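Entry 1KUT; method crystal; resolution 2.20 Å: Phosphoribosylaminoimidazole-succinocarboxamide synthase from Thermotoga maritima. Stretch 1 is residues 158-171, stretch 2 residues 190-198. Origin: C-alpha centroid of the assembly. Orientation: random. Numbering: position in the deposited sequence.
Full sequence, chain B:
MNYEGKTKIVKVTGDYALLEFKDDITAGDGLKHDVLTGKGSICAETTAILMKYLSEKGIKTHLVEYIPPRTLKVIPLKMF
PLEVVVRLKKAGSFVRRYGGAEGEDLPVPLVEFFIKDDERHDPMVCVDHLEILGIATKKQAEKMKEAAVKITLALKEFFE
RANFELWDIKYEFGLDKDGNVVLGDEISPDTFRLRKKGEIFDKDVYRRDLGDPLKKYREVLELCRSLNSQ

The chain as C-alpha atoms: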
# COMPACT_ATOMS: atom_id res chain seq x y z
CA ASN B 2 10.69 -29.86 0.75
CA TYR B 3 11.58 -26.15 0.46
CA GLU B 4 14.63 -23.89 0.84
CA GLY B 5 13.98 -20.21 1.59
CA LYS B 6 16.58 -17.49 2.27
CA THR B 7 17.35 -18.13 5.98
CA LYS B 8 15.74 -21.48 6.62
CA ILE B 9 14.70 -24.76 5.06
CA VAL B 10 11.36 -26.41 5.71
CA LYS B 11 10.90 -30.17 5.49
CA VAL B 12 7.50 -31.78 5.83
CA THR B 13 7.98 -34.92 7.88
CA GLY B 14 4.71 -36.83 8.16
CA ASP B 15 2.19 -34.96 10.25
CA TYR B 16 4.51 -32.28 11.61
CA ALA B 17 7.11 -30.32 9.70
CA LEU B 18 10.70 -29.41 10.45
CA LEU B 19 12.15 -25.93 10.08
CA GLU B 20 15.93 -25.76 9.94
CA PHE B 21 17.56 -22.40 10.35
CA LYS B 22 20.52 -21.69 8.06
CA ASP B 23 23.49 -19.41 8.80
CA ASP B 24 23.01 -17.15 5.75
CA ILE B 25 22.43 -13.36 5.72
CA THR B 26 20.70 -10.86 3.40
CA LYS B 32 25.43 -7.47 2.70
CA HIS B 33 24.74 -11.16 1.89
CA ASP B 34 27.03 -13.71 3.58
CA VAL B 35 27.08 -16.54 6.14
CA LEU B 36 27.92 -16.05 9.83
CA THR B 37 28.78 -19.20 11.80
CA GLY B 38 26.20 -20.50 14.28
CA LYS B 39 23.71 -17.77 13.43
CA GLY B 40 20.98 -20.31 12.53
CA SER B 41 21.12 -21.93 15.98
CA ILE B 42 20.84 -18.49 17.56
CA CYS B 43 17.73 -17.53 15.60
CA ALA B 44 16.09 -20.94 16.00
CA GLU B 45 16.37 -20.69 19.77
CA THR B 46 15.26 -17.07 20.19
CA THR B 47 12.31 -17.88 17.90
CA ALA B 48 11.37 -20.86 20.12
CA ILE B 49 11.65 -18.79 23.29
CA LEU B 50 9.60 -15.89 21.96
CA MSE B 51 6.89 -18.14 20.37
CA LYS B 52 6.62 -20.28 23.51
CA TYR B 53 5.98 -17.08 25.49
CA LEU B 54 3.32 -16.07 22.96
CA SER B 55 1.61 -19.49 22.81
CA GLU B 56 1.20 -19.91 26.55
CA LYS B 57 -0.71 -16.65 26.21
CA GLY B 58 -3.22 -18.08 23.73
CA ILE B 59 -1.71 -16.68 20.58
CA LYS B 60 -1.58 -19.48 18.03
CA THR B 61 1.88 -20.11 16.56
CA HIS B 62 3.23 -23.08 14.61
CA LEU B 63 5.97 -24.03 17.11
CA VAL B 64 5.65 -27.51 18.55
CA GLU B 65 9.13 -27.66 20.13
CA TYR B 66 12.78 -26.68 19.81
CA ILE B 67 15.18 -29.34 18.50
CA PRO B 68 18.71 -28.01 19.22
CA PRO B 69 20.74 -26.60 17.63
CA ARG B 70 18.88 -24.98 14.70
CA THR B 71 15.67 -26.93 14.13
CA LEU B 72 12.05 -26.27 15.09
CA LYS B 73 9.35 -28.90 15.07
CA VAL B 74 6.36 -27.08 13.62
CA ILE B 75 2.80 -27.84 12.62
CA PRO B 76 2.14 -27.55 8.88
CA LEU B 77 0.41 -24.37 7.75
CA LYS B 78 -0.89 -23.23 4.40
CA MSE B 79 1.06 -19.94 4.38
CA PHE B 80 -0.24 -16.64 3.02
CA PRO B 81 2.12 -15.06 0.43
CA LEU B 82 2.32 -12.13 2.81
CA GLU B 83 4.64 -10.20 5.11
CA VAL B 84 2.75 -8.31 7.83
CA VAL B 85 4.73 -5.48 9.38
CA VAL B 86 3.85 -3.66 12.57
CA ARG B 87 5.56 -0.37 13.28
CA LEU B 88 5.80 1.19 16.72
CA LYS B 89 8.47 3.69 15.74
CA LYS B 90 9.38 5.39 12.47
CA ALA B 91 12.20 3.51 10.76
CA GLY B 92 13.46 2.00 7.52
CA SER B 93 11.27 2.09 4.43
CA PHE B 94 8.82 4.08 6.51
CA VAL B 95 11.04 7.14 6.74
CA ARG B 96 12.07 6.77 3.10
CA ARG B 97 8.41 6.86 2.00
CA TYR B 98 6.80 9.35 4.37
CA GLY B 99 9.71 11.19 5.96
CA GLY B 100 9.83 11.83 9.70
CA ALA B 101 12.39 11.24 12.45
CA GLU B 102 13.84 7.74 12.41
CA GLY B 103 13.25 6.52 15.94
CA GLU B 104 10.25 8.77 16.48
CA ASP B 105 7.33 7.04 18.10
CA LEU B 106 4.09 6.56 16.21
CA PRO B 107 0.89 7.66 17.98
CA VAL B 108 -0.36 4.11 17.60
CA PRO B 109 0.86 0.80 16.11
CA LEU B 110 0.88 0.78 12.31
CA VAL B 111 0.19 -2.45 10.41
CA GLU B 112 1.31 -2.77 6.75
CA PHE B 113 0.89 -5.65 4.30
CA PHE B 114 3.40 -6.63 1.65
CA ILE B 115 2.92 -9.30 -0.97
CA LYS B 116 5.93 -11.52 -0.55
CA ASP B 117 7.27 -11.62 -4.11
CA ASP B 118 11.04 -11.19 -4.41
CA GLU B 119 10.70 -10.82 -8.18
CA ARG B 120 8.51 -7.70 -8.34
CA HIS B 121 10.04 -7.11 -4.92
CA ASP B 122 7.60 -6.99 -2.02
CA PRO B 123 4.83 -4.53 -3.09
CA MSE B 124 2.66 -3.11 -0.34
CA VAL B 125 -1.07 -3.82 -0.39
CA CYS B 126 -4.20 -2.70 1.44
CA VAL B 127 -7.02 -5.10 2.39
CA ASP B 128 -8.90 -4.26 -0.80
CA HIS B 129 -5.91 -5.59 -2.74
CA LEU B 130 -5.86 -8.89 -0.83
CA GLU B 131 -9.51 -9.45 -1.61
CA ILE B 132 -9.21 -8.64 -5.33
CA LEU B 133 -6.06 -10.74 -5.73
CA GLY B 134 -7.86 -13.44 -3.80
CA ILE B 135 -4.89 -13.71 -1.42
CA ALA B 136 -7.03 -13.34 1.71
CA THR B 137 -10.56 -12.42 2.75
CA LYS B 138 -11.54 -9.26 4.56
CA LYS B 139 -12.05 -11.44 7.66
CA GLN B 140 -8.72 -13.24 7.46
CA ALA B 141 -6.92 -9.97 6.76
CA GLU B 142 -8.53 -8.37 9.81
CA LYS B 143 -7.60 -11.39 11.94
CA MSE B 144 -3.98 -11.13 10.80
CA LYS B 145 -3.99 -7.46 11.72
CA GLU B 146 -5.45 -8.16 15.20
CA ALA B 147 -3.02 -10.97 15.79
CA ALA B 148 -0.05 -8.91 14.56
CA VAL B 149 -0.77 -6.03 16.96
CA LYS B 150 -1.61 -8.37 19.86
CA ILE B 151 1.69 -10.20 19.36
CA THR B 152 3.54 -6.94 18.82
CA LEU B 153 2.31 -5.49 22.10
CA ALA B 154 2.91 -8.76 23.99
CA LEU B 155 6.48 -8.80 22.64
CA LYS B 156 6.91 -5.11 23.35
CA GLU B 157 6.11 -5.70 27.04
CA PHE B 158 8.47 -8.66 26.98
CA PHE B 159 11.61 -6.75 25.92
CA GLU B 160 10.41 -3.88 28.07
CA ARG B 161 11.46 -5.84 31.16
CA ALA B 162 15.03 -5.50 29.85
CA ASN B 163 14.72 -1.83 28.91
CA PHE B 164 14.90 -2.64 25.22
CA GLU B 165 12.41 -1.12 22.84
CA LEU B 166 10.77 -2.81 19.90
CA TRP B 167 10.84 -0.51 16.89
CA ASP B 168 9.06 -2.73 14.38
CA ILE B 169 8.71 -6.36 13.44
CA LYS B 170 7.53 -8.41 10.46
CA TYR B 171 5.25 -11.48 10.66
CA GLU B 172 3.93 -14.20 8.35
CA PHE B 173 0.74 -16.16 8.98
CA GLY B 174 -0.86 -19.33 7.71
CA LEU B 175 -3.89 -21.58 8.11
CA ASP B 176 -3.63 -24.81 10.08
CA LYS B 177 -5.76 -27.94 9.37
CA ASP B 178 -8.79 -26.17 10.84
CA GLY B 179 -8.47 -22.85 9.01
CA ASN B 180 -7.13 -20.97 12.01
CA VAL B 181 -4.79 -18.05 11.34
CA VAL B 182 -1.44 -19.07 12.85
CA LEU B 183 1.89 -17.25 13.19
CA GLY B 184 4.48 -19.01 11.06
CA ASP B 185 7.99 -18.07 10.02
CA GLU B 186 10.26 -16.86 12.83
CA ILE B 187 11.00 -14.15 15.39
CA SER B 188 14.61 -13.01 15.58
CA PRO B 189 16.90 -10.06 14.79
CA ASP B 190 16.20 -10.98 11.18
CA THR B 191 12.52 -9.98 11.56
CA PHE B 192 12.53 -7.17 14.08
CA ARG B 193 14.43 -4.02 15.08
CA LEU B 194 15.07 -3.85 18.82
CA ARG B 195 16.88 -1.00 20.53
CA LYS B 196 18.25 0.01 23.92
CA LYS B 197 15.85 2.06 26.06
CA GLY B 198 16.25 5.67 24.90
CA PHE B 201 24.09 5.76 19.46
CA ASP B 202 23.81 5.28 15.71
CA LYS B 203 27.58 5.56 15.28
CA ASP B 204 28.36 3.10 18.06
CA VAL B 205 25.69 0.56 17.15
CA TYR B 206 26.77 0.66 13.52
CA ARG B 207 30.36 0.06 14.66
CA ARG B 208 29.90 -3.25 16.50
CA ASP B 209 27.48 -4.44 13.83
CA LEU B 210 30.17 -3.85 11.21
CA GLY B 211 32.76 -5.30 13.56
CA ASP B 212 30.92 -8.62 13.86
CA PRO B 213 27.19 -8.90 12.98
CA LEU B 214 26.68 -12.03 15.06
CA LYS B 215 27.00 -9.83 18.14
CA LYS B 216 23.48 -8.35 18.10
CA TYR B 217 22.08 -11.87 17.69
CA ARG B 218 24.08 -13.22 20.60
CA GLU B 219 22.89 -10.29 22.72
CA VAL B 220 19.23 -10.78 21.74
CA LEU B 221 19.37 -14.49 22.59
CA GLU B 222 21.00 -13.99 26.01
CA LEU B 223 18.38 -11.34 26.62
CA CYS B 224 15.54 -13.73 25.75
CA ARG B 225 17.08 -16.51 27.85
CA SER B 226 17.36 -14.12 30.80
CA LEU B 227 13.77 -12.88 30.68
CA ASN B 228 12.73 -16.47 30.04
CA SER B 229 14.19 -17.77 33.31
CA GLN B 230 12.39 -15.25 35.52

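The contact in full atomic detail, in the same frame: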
# COMPACT_ATOMS: atom_id res chain seq x y z
N PHE B 158 7.46 -7.66 26.69
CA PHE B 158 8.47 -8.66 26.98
C PHE B 158 9.86 -8.02 27.07
O PHE B 158 10.52 -8.10 28.11
CB PHE B 158 8.47 -9.71 25.87
CG PHE B 158 9.41 -10.83 26.12
CD1 PHE B 158 9.07 -11.85 27.00
CD2 PHE B 158 10.65 -10.86 25.49
CE1 PHE B 158 9.96 -12.90 27.26
CE2 PHE B 158 11.55 -11.90 25.74
CZ PHE B 158 11.21 -12.92 26.62
N PHE B 159 10.30 -7.39 25.98
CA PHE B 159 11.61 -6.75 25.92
C PHE B 159 11.70 -5.55 26.84
O PHE B 159 12.79 -5.11 27.22
CB PHE B 159 11.92 -6.30 24.49
CG PHE B 159 12.03 -7.42 23.52
CD1 PHE B 159 13.05 -8.36 23.65
CD2 PHE B 159 11.11 -7.57 22.49
CE1 PHE B 159 13.15 -9.43 22.76
CE2 PHE B 159 11.19 -8.64 21.60
CZ PHE B 159 12.22 -9.57 21.74
N GLU B 160 10.53 -5.03 27.19
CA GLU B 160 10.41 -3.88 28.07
C GLU B 160 11.08 -4.20 29.41
O GLU B 160 11.77 -3.37 30.00
CB GLU B 160 8.93 -3.58 28.26
CG GLU B 160 8.60 -2.24 28.87
CD GLU B 160 7.11 -1.93 28.79
OE1 GLU B 160 6.31 -2.65 29.44
OE2 GLU B 160 6.75 -0.95 28.08
N ARG B 161 10.88 -5.43 29.89
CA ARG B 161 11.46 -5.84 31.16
C ARG B 161 12.97 -5.66 31.17
O ARG B 161 13.58 -5.53 32.23
CB ARG B 161 11.16 -7.31 31.43
CG ARG B 161 9.70 -7.68 31.56
CD ARG B 161 9.63 -9.17 31.88
NE ARG B 161 8.33 -9.76 31.60
CZ ARG B 161 8.11 -11.08 31.60
NH1 ARG B 161 9.11 -11.91 31.86
NH2 ARG B 161 6.90 -11.55 31.32
N ALA B 162 13.59 -5.66 29.98
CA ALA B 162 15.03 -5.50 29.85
C ALA B 162 15.44 -4.11 29.37
O ALA B 162 16.60 -3.87 29.03
CB ALA B 162 15.56 -6.54 28.87
N ASN B 163 14.48 -3.19 29.36
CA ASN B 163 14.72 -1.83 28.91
C ASN B 163 15.21 -1.77 27.46
O ASN B 163 16.12 -1.02 27.11
CB ASN B 163 15.71 -1.12 29.83
CG ASN B 163 15.09 -0.74 31.16
OD1 ASN B 163 15.11 -1.52 32.11
ND2 ASN B 163 14.52 0.46 31.22
N PHE B 164 14.60 -2.62 26.64
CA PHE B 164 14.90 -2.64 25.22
C PHE B 164 13.59 -2.29 24.57
O PHE B 164 12.54 -2.72 25.05
CB PHE B 164 15.35 -4.02 24.76
CG PHE B 164 16.81 -4.27 24.92
CD1 PHE B 164 17.30 -4.93 26.05
CD2 PHE B 164 17.71 -3.82 23.96
CE1 PHE B 164 18.67 -5.14 26.20
CE2 PHE B 164 19.07 -4.02 24.10
CZ PHE B 164 19.56 -4.69 25.22
N GLU B 165 13.63 -1.50 23.51
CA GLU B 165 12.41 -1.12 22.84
C GLU B 165 12.29 -1.66 21.43
O GLU B 165 13.22 -1.61 20.62
CB GLU B 165 12.23 0.40 22.84
CG GLU B 165 13.49 1.19 22.60
CD GLU B 165 13.20 2.69 22.58
OE1 GLU B 165 12.50 3.17 23.50
OE2 GLU B 165 13.68 3.37 21.65
N LEU B 166 11.10 -2.21 21.18
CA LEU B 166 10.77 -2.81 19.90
C LEU B 166 10.36 -1.72 18.94
O LEU B 166 9.35 -1.06 19.14
CB LEU B 166 9.63 -3.81 20.10
CG LEU B 166 9.20 -4.57 18.86
CD1 LEU B 166 10.41 -5.27 18.24
CD2 LEU B 166 8.12 -5.56 19.25
N TRP B 167 11.14 -1.53 17.88
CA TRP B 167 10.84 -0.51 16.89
C TRP B 167 9.77 -0.96 15.91
O TRP B 167 8.78 -0.25 15.67
CB TRP B 167 12.10 -0.15 16.15
CG TRP B 167 12.96 0.75 16.92
CD1 TRP B 167 13.16 0.73 18.28
CD2 TRP B 167 13.76 1.82 16.41
NE1 TRP B 167 14.03 1.73 18.64
CE2 TRP B 167 14.42 2.41 17.52
CE3 TRP B 167 13.98 2.34 15.13
CZ2 TRP B 167 15.28 3.49 17.37
CZ3 TRP B 167 14.84 3.41 14.99
CH2 TRP B 167 15.49 3.98 16.10
N ASP B 168 9.99 -2.12 15.33
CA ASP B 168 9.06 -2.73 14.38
C ASP B 168 9.42 -4.19 14.21
O ASP B 168 10.50 -4.63 14.61
CB ASP B 168 9.08 -2.01 13.04
CG ASP B 168 10.46 -1.94 12.44
OD1 ASP B 168 11.22 -2.91 12.61
OD2 ASP B 168 10.77 -0.91 11.79
N ILE B 169 8.51 -4.94 13.60
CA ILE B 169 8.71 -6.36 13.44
C ILE B 169 7.85 -6.83 12.29
O ILE B 169 6.81 -6.25 12.03
CB ILE B 169 8.31 -7.07 14.77
CG1 ILE B 169 8.43 -8.59 14.65
CG2 ILE B 169 6.88 -6.69 15.16
CD1 ILE B 169 8.38 -9.27 15.97
N LYS B 170 8.29 -7.86 11.58
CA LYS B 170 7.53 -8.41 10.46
C LYS B 170 7.06 -9.83 10.79
O LYS B 170 7.82 -10.62 11.35
CB LYS B 170 8.41 -8.46 9.20
CG LYS B 170 7.70 -9.10 8.01
CD LYS B 170 8.66 -9.92 7.16
CE LYS B 170 9.34 -11.03 7.98
NZ LYS B 170 9.79 -12.17 7.12
N TYR B 171 5.82 -10.14 10.43
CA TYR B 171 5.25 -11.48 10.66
C TYR B 171 4.80 -12.12 9.35
O TYR B 171 4.76 -11.48 8.30
CB TYR B 171 4.02 -11.40 11.57
CG TYR B 171 4.26 -10.73 12.91
CD1 TYR B 171 5.01 -11.36 13.91
CD2 TYR B 171 3.74 -9.46 13.18
CE1 TYR B 171 5.23 -10.74 15.13
CE2 TYR B 171 3.95 -8.84 14.41
CZ TYR B 171 4.69 -9.48 15.37
OH TYR B 171 4.87 -8.89 16.59
N ASP B 190 16.46 -11.04 12.62
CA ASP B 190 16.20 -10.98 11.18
C ASP B 190 14.81 -10.40 10.86
O ASP B 190 14.59 -9.90 9.76
CB ASP B 190 16.28 -12.38 10.56
CG ASP B 190 17.70 -12.84 10.29
OD1 ASP B 190 17.85 -13.88 9.62
OD2 ASP B 190 18.65 -12.19 10.74
N THR B 191 13.88 -10.45 11.82
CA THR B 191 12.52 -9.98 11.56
C THR B 191 12.04 -8.81 12.39
O THR B 191 10.89 -8.38 12.26
CB THR B 191 11.48 -11.13 11.75
OG1 THR B 191 11.61 -11.69 13.06
CG2 THR B 191 11.70 -12.23 10.73
N PHE B 192 12.90 -8.30 13.26
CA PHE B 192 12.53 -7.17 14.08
C PHE B 192 13.73 -6.30 14.39
O PHE B 192 14.88 -6.75 14.30
CB PHE B 192 11.84 -7.64 15.37
CG PHE B 192 12.70 -8.46 16.31
CD1 PHE B 192 13.82 -7.90 16.94
CD2 PHE B 192 12.34 -9.76 16.65
CE1 PHE B 192 14.54 -8.62 17.90
CE2 PHE B 192 13.06 -10.50 17.61
CZ PHE B 192 14.16 -9.91 18.24
N ARG B 193 13.44 -5.04 14.73
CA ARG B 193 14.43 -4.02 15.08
C ARG B 193 14.21 -3.73 16.56
O ARG B 193 13.15 -3.23 16.94
CB ARG B 193 14.18 -2.73 14.30
CG ARG B 193 14.32 -2.83 12.78
CD ARG B 193 13.88 -1.49 12.17
NE ARG B 193 14.41 -1.21 10.84
CZ ARG B 193 14.25 -1.99 9.77
NH1 ARG B 193 13.58 -3.13 9.87
NH2 ARG B 193 14.74 -1.61 8.60
N LEU B 194 15.20 -4.06 17.39
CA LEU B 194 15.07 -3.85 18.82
C LEU B 194 16.20 -2.94 19.28
O LEU B 194 17.36 -3.15 18.92
CB LEU B 194 15.16 -5.20 19.53
CG LEU B 194 14.92 -5.20 21.04
CD1 LEU B 194 13.42 -5.27 21.31
CD2 LEU B 194 15.65 -6.38 21.66
N ARG B 195 15.86 -1.94 20.08
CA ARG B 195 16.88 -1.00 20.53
C ARG B 195 16.88 -0.71 22.02
O ARG B 195 15.86 -0.81 22.70
CB ARG B 195 16.73 0.31 19.77
CG ARG B 195 17.87 1.28 19.99
CD ARG B 195 17.88 2.30 18.88
NE ARG B 195 17.63 1.65 17.59
CZ ARG B 195 18.34 0.63 17.11
NH1 ARG B 195 19.36 0.14 17.81
NH2 ARG B 195 18.01 0.10 15.94
N LYS B 196 18.06 -0.33 22.51
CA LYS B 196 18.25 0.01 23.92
C LYS B 196 17.34 1.16 24.33
O LYS B 196 17.19 2.13 23.60
CB LYS B 196 19.70 0.41 24.17
CG LYS B 196 20.19 0.05 25.56
CD LYS B 196 20.35 -1.47 25.71
CE LYS B 196 20.65 -1.88 27.15
NZ LYS B 196 19.47 -1.62 28.05
N LYS B 197 16.75 1.04 25.52
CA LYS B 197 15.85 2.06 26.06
C LYS B 197 16.43 3.48 25.95
O LYS B 197 17.40 3.82 26.64
CB LYS B 197 15.53 1.75 27.52
N GLY B 198 15.82 4.30 25.09
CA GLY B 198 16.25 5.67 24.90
C GLY B 198 17.69 5.91 24.44
O GLY B 198 17.88 6.28 23.26
O HOH W 1 8.86 -11.91 13.67

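Two antiparallel strands, 164-171 and 192-196, pair edge to edge through their backbones, with a mainly apolar cluster on one face and, on the other, charged side chains, one of which packs on Trp 167. Arg 195 N donates to Glu 165 O at 2.7 Å, and Glu 165 N lies only 2.5 Å from Arg 195 O, a very short bond. Farther along, Trp 167 N reaches Arg 193 O at 2.8 Å while Arg 193 N turns to Asp 168 O at 3.0 Å, so Arg 193 bonds two successive residues and the regular alternation is interrupted. Lys 170 N to Thr 191 O, 2.7 Å, continues the ladder.

Leu 166, Ile 169, Phe 192 and Leu 194 share a face, where branched and aromatic side chains fill space without needing polar partners. Phe 159, from the preceding helix, packs on Leu 194 and Phe 192: Leu 194 CD1 sits over its ring, 3.4 Å from Phe 159 CG. At the more exposed end of this face, Lys 196 places NZ over the Phe 164 ring, a cation-pi contact.

On the other side, the long Asp 168 OD1 to Arg 193 NH1 salt bridge spans 3.6 Å. The Arg 195 guanidinium lies over the Trp 167 six-membered ring, whose broad electron-rich face suits a cation; Arg 195 NE is 3.0 Å from Trp 167 CZ2.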